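Long-range contacts in tail fiber protein (Acinetobacter phage AM24, PDB 5W5P), which probably recognises and degrades the capsular polysaccharide of its Acinetobacter host as the trimeric tailspike of the phage: residues Val257-Ile262 with Gly279-Val284; Ala200-Gly205 with Tyr227-Lys232; Glu459-Thr464 with Thr596-Ser601. One frame throughout, in Å; residues are numbered along the deposited sequence.

Contact 1 of 3, residues Val257-Ile262 with Gly279-Val284; sequences VQSVTI and GFNVTV
Asn281 reaches across to Ser259 at a corner where both chain segments bend. Asn281 CB lies 3.8 Å from Ser259 OG. Next, Asn281 CG, anti to the backbone N (chi1 -179°), lies 3.9 Å from Ser259 OG. At the tip, Asn281 ND2 donates to Ser259 OG at 3.0 Å. This bond is nearly straight (172°), and the hydroxyl oxygen lies in the amide plane. The amide oxygen, Asn281 OD1, is hydrogen-bonded to Arg310 NH2. Bonds at both ends fix the rotation of the amide.

The backbones pair in parallel on both sides of the corner. Ser259 N donates to Phe280 O, Thr283 N to Val260 O at 2.9 Å, and Ile262 N to Thr283 O at 2.7 Å. Just past the corner, the bond from Val260 N to Asn281 O is weak. Thr283 runs alongside Thr261 in the same direction. One water is hydrogen-bonded to Thr261 OG1 at 2.8 Å and to Thr283 OG1 at 2.6 Å. On the other face Val257 CG2 meets Val282 CG2 at 3.7 Å, the side chains lying roughly perpendicular.

Matching residues stacked in successive parallel turns are characteristic of a beta-helix, consistent with the tailspike fold. Val257, Ile262 and Val282 pack inward on strand 272-276, and Val257 and Ile262 also on strand 241-244. Thr261 and Asn281 touch the second subunit. Strands 229-232 and 306-310 flank the pair.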
loop_
_atom_site.group_PDB
_atom_site.type_symbol
_atom_site.label_atom_id
_atom_site.label_comp_id
_atom_site.label_asym_id
_atom_site.label_seq_id
_atom_site.Cartn_x
_atom_site.Cartn_y
_atom_site.Cartn_z
ATOM N N VAL A 257 22.680 -1.956 -0.359
ATOM C CA VAL A 257 21.928 -0.914 -1.041
ATOM C C VAL A 257 21.215 -0.087 0.018
ATOM O O VAL A 257 20.875 -0.584 1.100
ATOM C CB VAL A 257 20.933 -1.500 -2.068
ATOM C CG1 VAL A 257 21.669 -2.361 -3.097
ATOM C CG2 VAL A 257 19.849 -2.304 -1.376
ATOM N N GLN A 258 21.003 1.191 -0.283
ATOM C CA GLN A 258 20.398 2.093 0.689
ATOM C C GLN A 258 19.446 3.044 -0.020
ATOM O O GLN A 258 19.862 3.793 -0.910
ATOM C CB GLN A 258 21.475 2.859 1.463
ATOM C CG GLN A 258 20.957 4.026 2.255
ATOM C CD GLN A 258 22.061 4.776 2.974
ATOM O OE1 GLN A 258 21.926 5.962 3.268
ATOM N NE2 GLN A 258 23.151 4.082 3.283
ATOM N N SER A 259 18.175 3.005 0.370
ATOM C CA SER A 259 17.138 3.895 -0.148
ATOM C C SER A 259 17.079 3.844 -1.675
ATOM O O SER A 259 17.408 4.799 -2.377
ATOM C CB SER A 259 17.356 5.330 0.345
ATOM O OG SER A 259 17.146 5.438 1.741
ATOM N N VAL A 260 16.647 2.685 -2.167
ATOM C CA VAL A 260 16.449 2.448 -3.592
ATOM C C VAL A 260 14.983 2.096 -3.802
ATOM O O VAL A 260 14.467 1.171 -3.161
ATOM C CB VAL A 260 17.366 1.333 -4.123
ATOM C CG1 VAL A 260 17.000 0.976 -5.569
ATOM C CG2 VAL A 260 18.824 1.755 -4.026
ATOM N N THR A 261 14.312 2.841 -4.681
ATOM C CA THR A 261 12.914 2.615 -5.023
ATOM C C THR A 261 12.835 2.255 -6.500
ATOM O O THR A 261 13.186 3.070 -7.358
ATOM C CB THR A 261 12.060 3.851 -4.727
ATOM O OG1 THR A 261 12.057 4.109 -3.318
ATOM C CG2 THR A 261 10.623 3.648 -5.208
ATOM N N ILE A 262 12.380 1.042 -6.789
ATOM C CA ILE A 262 12.248 0.532 -8.148
ATOM C C ILE A 262 10.761 0.333 -8.407
ATOM O O ILE A 262 10.156 -0.621 -7.900
ATOM C CB ILE A 262 13.034 -0.772 -8.338
ATOM C CG1 ILE A 262 14.506 -0.548 -7.998
ATOM C CG2 ILE A 262 12.864 -1.307 -9.749
ATOM C CD1 ILE A 262 15.367 -1.778 -8.138
ATOM N N GLY A 279 20.448 -4.536 2.777
ATOM C CA GLY A 279 19.613 -3.469 2.251
ATOM C C GLY A 279 19.062 -2.596 3.352
ATOM O O GLY A 279 18.849 -3.046 4.481
ATOM N N PHE A 280 18.830 -1.328 3.015
ATOM C CA PHE A 280 18.163 -0.371 3.892
ATOM C C PHE A 280 17.112 0.359 3.072
ATOM O O PHE A 280 17.437 0.938 2.032
ATOM C CB PHE A 280 19.147 0.647 4.491
ATOM C CG PHE A 280 20.264 0.036 5.292
ATOM C CD1 PHE A 280 21.430 -0.396 4.667
ATOM C CD2 PHE A 280 20.168 -0.077 6.674
ATOM C CE1 PHE A 280 22.469 -0.948 5.401
ATOM C CE2 PHE A 280 21.207 -0.628 7.414
ATOM C CZ PHE A 280 22.358 -1.064 6.776
ATOM N N ASN A 281 15.865 0.334 3.533
ATOM C CA ASN A 281 14.785 1.134 2.958
ATOM C C ASN A 281 14.656 0.878 1.455
ATOM O O ASN A 281 14.910 1.734 0.612
ATOM C CB ASN A 281 15.013 2.617 3.262
ATOM C CG ASN A 281 13.919 3.499 2.708
ATOM O OD1 ASN A 281 12.730 3.215 2.863
ATOM N ND2 ASN A 281 14.318 4.584 2.045
ATOM N N VAL A 282 14.251 -0.345 1.148
ATOM C CA VAL A 282 14.213 -0.858 -0.214
ATOM C C VAL A 282 12.756 -0.961 -0.642
ATOM O O VAL A 282 11.904 -1.413 0.130
ATOM C CB VAL A 282 14.921 -2.224 -0.313
ATOM C CG1 VAL A 282 14.655 -2.890 -1.668
ATOM C CG2 VAL A 282 16.410 -2.064 -0.044
ATOM N N THR A 283 12.463 -0.509 -1.861
ATOM C CA THR A 283 11.115 -0.563 -2.413
ATOM C C THR A 283 11.178 -1.134 -3.821
ATOM O O THR A 283 11.941 -0.639 -4.658
ATOM C CB THR A 283 10.457 0.822 -2.443
ATOM O OG1 THR A 283 10.589 1.447 -1.158
ATOM C CG2 THR A 283 8.984 0.694 -2.795
ATOM N N VAL A 284 10.396 -2.186 -4.072
ATOM C CA VAL A 284 10.277 -2.743 -5.415
ATOM C C VAL A 284 8.804 -3.035 -5.673
ATOM O O VAL A 284 8.317 -4.129 -5.369
ATOM C CB VAL A 284 11.146 -4.005 -5.583
ATOM C CG1 VAL A 284 10.999 -4.561 -6.984
ATOM C CG2 VAL A 284 12.617 -3.708 -5.269
HETATM O O HOH W 1 12.676 2.983 -0.831
#

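Contact 2 of 3, residues Ala200-Gly205 with Tyr227-Lys232; sequences AALEIG and YNVNMK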
loop_
_atom_site.group_PDB
_atom_site.type_symbol
_atom_site.label_atom_id
_atom_site.label_comp_id
_atom_site.label_asym_id
_atom_site.label_seq_id
_atom_site.Cartn_x
_atom_site.Cartn_y
_atom_site.Cartn_z
ATOM N N ALA A 200 23.845 11.159 -3.781
ATOM C CA ALA A 200 22.434 10.886 -3.530
ATOM C C ALA A 200 21.536 11.792 -4.364
ATOM O O ALA A 200 21.974 12.803 -4.919
ATOM C CB ALA A 200 22.091 11.043 -2.039
ATOM N N ALA A 201 20.257 11.398 -4.423
ATOM C CA ALA A 201 19.173 12.075 -5.132
ATOM C C ALA A 201 19.293 11.901 -6.642
ATOM O O ALA A 201 19.842 12.766 -7.334
ATOM C CB ALA A 201 19.109 13.562 -4.772
ATOM N N LEU A 202 18.750 10.801 -7.162
ATOM C CA LEU A 202 18.863 10.460 -8.573
ATOM C C LEU A 202 17.542 9.901 -9.078
ATOM O O LEU A 202 16.990 8.975 -8.480
ATOM C CB LEU A 202 19.984 9.435 -8.792
ATOM C CG LEU A 202 20.044 8.727 -10.149
ATOM C CD1 LEU A 202 20.290 9.738 -11.255
ATOM C CD2 LEU A 202 21.120 7.656 -10.141
ATOM N N GLU A 203 17.042 10.459 -10.173
ATOM C CA GLU A 203 15.938 9.875 -10.927
ATOM C C GLU A 203 16.501 9.272 -12.207
ATOM O O GLU A 203 17.190 9.958 -12.966
ATOM C CB GLU A 203 14.871 10.922 -11.256
ATOM C CG GLU A 203 14.545 11.873 -10.109
ATOM C CD GLU A 203 13.485 11.320 -9.175
ATOM O OE1 GLU A 203 13.776 11.141 -7.976
ATOM O OE2 GLU A 203 12.359 11.052 -9.639
ATOM N N ILE A 204 16.228 7.992 -12.447
ATOM C CA ILE A 204 16.825 7.305 -13.588
ATOM C C ILE A 204 15.790 6.397 -14.229
ATOM O O ILE A 204 15.066 5.680 -13.527
ATOM C CB ILE A 204 18.075 6.502 -13.178
ATOM C CG1 ILE A 204 18.527 5.583 -14.309
ATOM C CG2 ILE A 204 17.807 5.694 -11.906
ATOM C CD1 ILE A 204 19.847 4.904 -14.024
ATOM N N GLY A 205 15.700 6.449 -15.558
ATOM C CA GLY A 205 14.970 5.470 -16.338
ATOM C C GLY A 205 13.822 6.016 -17.161
ATOM O O GLY A 205 13.406 5.355 -18.125
ATOM N N TYR A 227 22.838 6.323 -3.634
ATOM C CA TYR A 227 21.773 6.251 -2.644
ATOM C C TYR A 227 20.640 7.188 -3.039
ATOM O O TYR A 227 20.809 8.082 -3.873
ATOM C CB TYR A 227 22.277 6.630 -1.245
ATOM C CG TYR A 227 23.432 5.802 -0.719
ATOM C CD1 TYR A 227 23.714 4.546 -1.243
ATOM C CD2 TYR A 227 24.232 6.277 0.322
ATOM C CE1 TYR A 227 24.767 3.792 -0.761
ATOM C CE2 TYR A 227 25.290 5.524 0.816
ATOM C CZ TYR A 227 25.552 4.286 0.268
ATOM O OH TYR A 227 26.594 3.525 0.744
ATOM N N ASN A 228 19.485 6.983 -2.410
ATOM C CA ASN A 228 18.289 7.784 -2.654
ATOM C C ASN A 228 17.972 7.834 -4.150
ATOM O O ASN A 228 17.985 8.888 -4.788
ATOM C CB ASN A 228 18.439 9.191 -2.067
ATOM C CG ASN A 228 18.546 9.191 -0.545
ATOM O OD1 ASN A 228 18.917 8.191 0.067
ATOM N ND2 ASN A 228 18.232 10.325 0.066
ATOM N N VAL A 229 17.683 6.657 -4.702
ATOM C CA VAL A 229 17.511 6.470 -6.138
ATOM C C VAL A 229 16.059 6.117 -6.420
ATOM O O VAL A 229 15.516 5.175 -5.831
ATOM C CB VAL A 229 18.447 5.375 -6.677
ATOM C CG1 VAL A 229 18.331 5.276 -8.195
ATOM C CG2 VAL A 229 19.882 5.652 -6.259
ATOM N N ASN A 230 15.439 6.862 -7.331
ATOM C CA ASN A 230 14.118 6.541 -7.866
ATOM C C ASN A 230 14.312 5.993 -9.279
ATOM O O ASN A 230 14.618 6.745 -10.209
ATOM C CB ASN A 230 13.213 7.770 -7.868
ATOM C CG ASN A 230 12.577 8.033 -6.518
ATOM O OD1 ASN A 230 12.255 7.107 -5.776
ATOM N ND2 ASN A 230 12.395 9.306 -6.190
HETATM N N MSE A 231 14.151 4.683 -9.434
HETATM C CA MSE A 231 14.162 4.052 -10.751
HETATM C C MSE A 231 12.741 3.804 -11.227
HETATM O O MSE A 231 12.090 2.872 -10.764
HETATM C CB MSE A 231 14.923 2.730 -10.723
HETATM C CG MSE A 231 16.372 2.862 -10.345
HETATM SE SE MSE A 231 17.318 1.166 -10.404
HETATM C CE MSE A 231 17.746 1.067 -12.299
ATOM N N LYS A 232 12.259 4.630 -12.156
ATOM C CA LYS A 232 10.871 4.569 -12.584
ATOM C C LYS A 232 10.768 4.822 -14.084
ATOM O O LYS A 232 11.539 5.600 -14.656
ATOM C CB LYS A 232 10.003 5.585 -11.818
ATOM C CG LYS A 232 9.893 5.331 -10.311
ATOM C CD LYS A 232 9.560 6.604 -9.535
ATOM C CE LYS A 232 8.193 7.164 -9.930
ATOM N NZ LYS A 232 7.996 8.581 -9.465
HETATM O O HOH W 2 10.024 10.883 -8.538
#
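The carboxylate of Glu203 runs beside the amide of Asn230, their planes 80° apart. Asn230 ND2 donates to Glu203 OE1 at 2.9 Å. The donor comes to the syn side of OE1, 18° out of the carboxylate plane, while OE1 sits close to the amide plane. A bend at chi2 (-86°) brings Glu203 CD over toward its partner. His266 of the second subunit shares OE1, so two bonds grip this buried oxygen. The Tyr227 ring meets that of Tyr198. A water donates to Glu203 OE2 at 2.6 Å and is weakly bonded to Lys232 NZ, whose salt bridge is to Glu264 of the second subunit.

Beneath these polar groups the backbones form a parallel ladder. Asn230 N donates to Leu202 O at 2.9 Å, and Ile204 N to Asn230 O at 3.0 Å. The opposite face is apolar. Ile204 CG2 touches CG of the selenomethionine Met231 at 3.5 Å and Val229 CG1 at 3.8 Å.

This apolar inside and polar outside fits a beta-helix wall whose outer face meets another subunit. Strand 164-169 lies on one flank and strand 260-263 on the other. Strand 219-222 packs against Ile204 and Met231 from within.

Contact 3 of 3, residues Glu459-Thr464 with Thr596-Ser601; sequences EFLSST and TAKVFS
This is an antiparallel strand pairing in the C-terminal part of the chain, at the end of strand 451-461 and the start of strand 598-608. It ties an outer strand to its neighbour in a sheet separate from the parallel beta-helix part. Phe460 and Val599 form the hydrogen-bonded pair. Phe460 N donates to Val599 O at 2.9 Å, and Val599 N to Phe460 O also at 2.9 Å. In the second bond the donor lies well above the carbonyl plane of Phe460. Glu459 with Phe600 and Leu461 with Lys598 are the non-hydrogen-bonded pairs on either side.

The face of Glu459, Leu461, Lys598 and Phe600 is partly open to solvent. Glu459 and Lys598 cross obliquely there. A salt bridge joins Glu459 OE2 to Lys598 NZ at 3.1 Å. The amine meets the oxygen on its anti side, 33° out of the carboxylate plane. Beyond CG the Lys598 chain is extended, which carries NZ out to Glu459 OE2. Lys598 NZ is also hydrogen-bonded to Asn507. Leu461 lies alongside this lysine, with Leu461 CD2 3.7 Å from Lys598 CB. Glu459 CB approaches the edge of the Phe600 ring, 3.8 Å from CD1. On the other face, Val599 O lies at the edge of the Phe460 ring.

Past Leu461 the chain turns into a short, weakly bonded helix. Ser462 N still donates to Ala597 O, at 2.8 Å and almost straight (177°). Ser462 OG has His471 as a partner.

Strand 451-461 is outermost in its sheet within this chain. Strand 598-608 lies between it and strand 492-503, where Ala597 and Lys598 both face Lys503 in a classic beta bulge. Strand 470-477 packs on Phe460 and Val599, and Phe600 touches Ser612 of the third subunit.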
loop_
_atom_site.group_PDB
_atom_site.type_symbol
_atom_site.label_atom_id
_atom_site.label_comp_id
_atom_site.label_asym_id
_atom_site.label_seq_id
_atom_site.Cartn_x
_atom_site.Cartn_y
_atom_site.Cartn_z
ATOM N N GLU A 459 -24.826 -3.055 36.814
ATOM C CA GLU A 459 -24.928 -2.945 38.260
ATOM C C GLU A 459 -26.252 -3.549 38.715
ATOM O O GLU A 459 -27.303 -3.251 38.140
ATOM C CB GLU A 459 -24.816 -1.482 38.691
ATOM C CG GLU A 459 -25.396 -1.178 40.051
ATOM C CD GLU A 459 -25.467 0.307 40.330
ATOM O OE1 GLU A 459 -26.568 0.883 40.206
ATOM O OE2 GLU A 459 -24.425 0.899 40.683
ATOM N N PHE A 460 -26.192 -4.414 39.727
ATOM C CA PHE A 460 -27.372 -5.051 40.316
ATOM C C PHE A 460 -27.443 -4.625 41.779
ATOM O O PHE A 460 -26.877 -5.283 42.655
ATOM C CB PHE A 460 -27.318 -6.582 40.189
ATOM C CG PHE A 460 -27.332 -7.076 38.772
ATOM C CD1 PHE A 460 -28.528 -7.336 38.127
ATOM C CD2 PHE A 460 -26.144 -7.289 38.088
ATOM C CE1 PHE A 460 -28.541 -7.790 36.822
ATOM C CE2 PHE A 460 -26.151 -7.743 36.784
ATOM C CZ PHE A 460 -27.349 -7.993 36.150
ATOM N N LEU A 461 -28.134 -3.517 42.040
ATOM C CA LEU A 461 -28.309 -3.065 43.413
ATOM C C LEU A 461 -29.031 -4.132 44.228
ATOM O O LEU A 461 -29.960 -4.785 43.745
ATOM C CB LEU A 461 -29.083 -1.748 43.444
ATOM C CG LEU A 461 -28.296 -0.523 42.966
ATOM C CD1 LEU A 461 -29.227 0.632 42.616
ATOM C CD2 LEU A 461 -27.271 -0.097 44.007
ATOM N N SER A 462 -28.583 -4.320 45.472
ATOM C CA SER A 462 -29.170 -5.360 46.311
ATOM C C SER A 462 -30.627 -5.065 46.639
ATOM O O SER A 462 -31.431 -5.996 46.752
ATOM C CB SER A 462 -28.357 -5.522 47.595
ATOM O OG SER A 462 -27.051 -5.988 47.306
ATOM N N SER A 463 -30.991 -3.788 46.780
ATOM C CA SER A 463 -32.371 -3.433 47.089
ATOM C C SER A 463 -33.350 -3.911 46.023
ATOM O O SER A 463 -34.544 -4.043 46.310
ATOM C CB SER A 463 -32.495 -1.918 47.261
ATOM O OG SER A 463 -32.098 -1.240 46.080
ATOM N N THR A 464 -32.870 -4.180 44.808
ATOM C CA THR A 464 -33.705 -4.569 43.679
ATOM C C THR A 464 -33.559 -6.028 43.278
ATOM O O THR A 464 -34.514 -6.610 42.765
ATOM C CB THR A 464 -33.372 -3.711 42.450
ATOM O OG1 THR A 464 -33.210 -2.346 42.842
ATOM C CG2 THR A 464 -34.470 -3.809 41.401
ATOM N N THR A 596 -22.515 -3.970 51.857
ATOM C CA THR A 596 -22.515 -4.151 50.410
ATOM C C THR A 596 -23.870 -3.741 49.846
ATOM O O THR A 596 -24.907 -4.272 50.259
ATOM C CB THR A 596 -22.210 -5.605 50.060
ATOM O OG1 THR A 596 -20.922 -5.962 50.575
ATOM C CG2 THR A 596 -22.231 -5.810 48.555
ATOM N N ALA A 597 -23.865 -2.796 48.906
ATOM C CA ALA A 597 -25.101 -2.264 48.351
ATOM C C ALA A 597 -25.431 -2.813 46.971
ATOM O O ALA A 597 -26.568 -2.650 46.518
ATOM C CB ALA A 597 -25.038 -0.733 48.279
ATOM N N LYS A 598 -24.486 -3.459 46.296
ATOM C CA LYS A 598 -24.736 -3.892 44.929
ATOM C C LYS A 598 -23.724 -4.949 44.528
ATOM O O LYS A 598 -22.650 -5.075 45.124
ATOM C CB LYS A 598 -24.671 -2.719 43.946
ATOM C CG LYS A 598 -23.335 -1.999 43.953
ATOM C CD LYS A 598 -23.424 -0.680 43.207
ATOM C CE LYS A 598 -22.400 0.310 43.711
ATOM N NZ LYS A 598 -22.517 1.622 43.025
ATOM N N VAL A 599 -24.085 -5.696 43.492
ATOM C CA VAL A 599 -23.177 -6.599 42.801
ATOM C C VAL A 599 -22.914 -5.996 41.428
ATOM O O VAL A 599 -23.836 -5.853 40.616
ATOM C CB VAL A 599 -23.749 -8.019 42.696
ATOM C CG1 VAL A 599 -22.889 -8.871 41.772
ATOM C CG2 VAL A 599 -23.841 -8.643 44.079
ATOM N N PHE A 600 -21.660 -5.614 41.180
ATOM C CA PHE A 600 -21.236 -5.069 39.893
ATOM C C PHE A 600 -20.595 -6.193 39.087
ATOM O O PHE A 600 -19.529 -6.698 39.450
ATOM C CB PHE A 600 -20.265 -3.908 40.091
ATOM C CG PHE A 600 -20.073 -3.062 38.866
ATOM C CD1 PHE A 600 -21.120 -2.314 38.348
ATOM C CD2 PHE A 600 -18.844 -3.017 38.230
ATOM C CE1 PHE A 600 -20.937 -1.533 37.210
ATOM C CE2 PHE A 600 -18.653 -2.236 37.098
ATOM C CZ PHE A 600 -19.699 -1.494 36.588
ATOM N N SER A 601 -21.236 -6.587 37.997
ATOM C CA SER A 601 -20.840 -7.771 37.250
ATOM C C SER A 601 -20.223 -7.365 35.916
ATOM O O SER A 601 -20.866 -6.681 35.111
ATOM C CB SER A 601 -22.038 -8.690 37.034
ATOM O OG SER A 601 -22.509 -9.201 38.272
HETATM O O HOH W 3 -25.568 -6.472 49.429
#

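In the fold
Contacts 1 and 2 each join two successive turns of what is consistent with one parallel beta-helix wall. Their centres are 10 Å apart, and strands 229-232 and 260-263 join them directly through backbone bonds. Both are buried, with apolar residues inside and polar groups facing the second subunit. Contact 1 uses uncharged hydroxyls and an amide there. Contact 2 adds a carboxylate and a lysine that bond across the subunit boundary. Contact 3 is about 62 Å from contact 1 between centres and belongs to a separate antiparallel sheet. It is only partly buried. Its charged pair lies on a face with exposed residues, and its touch on another subunit is slight.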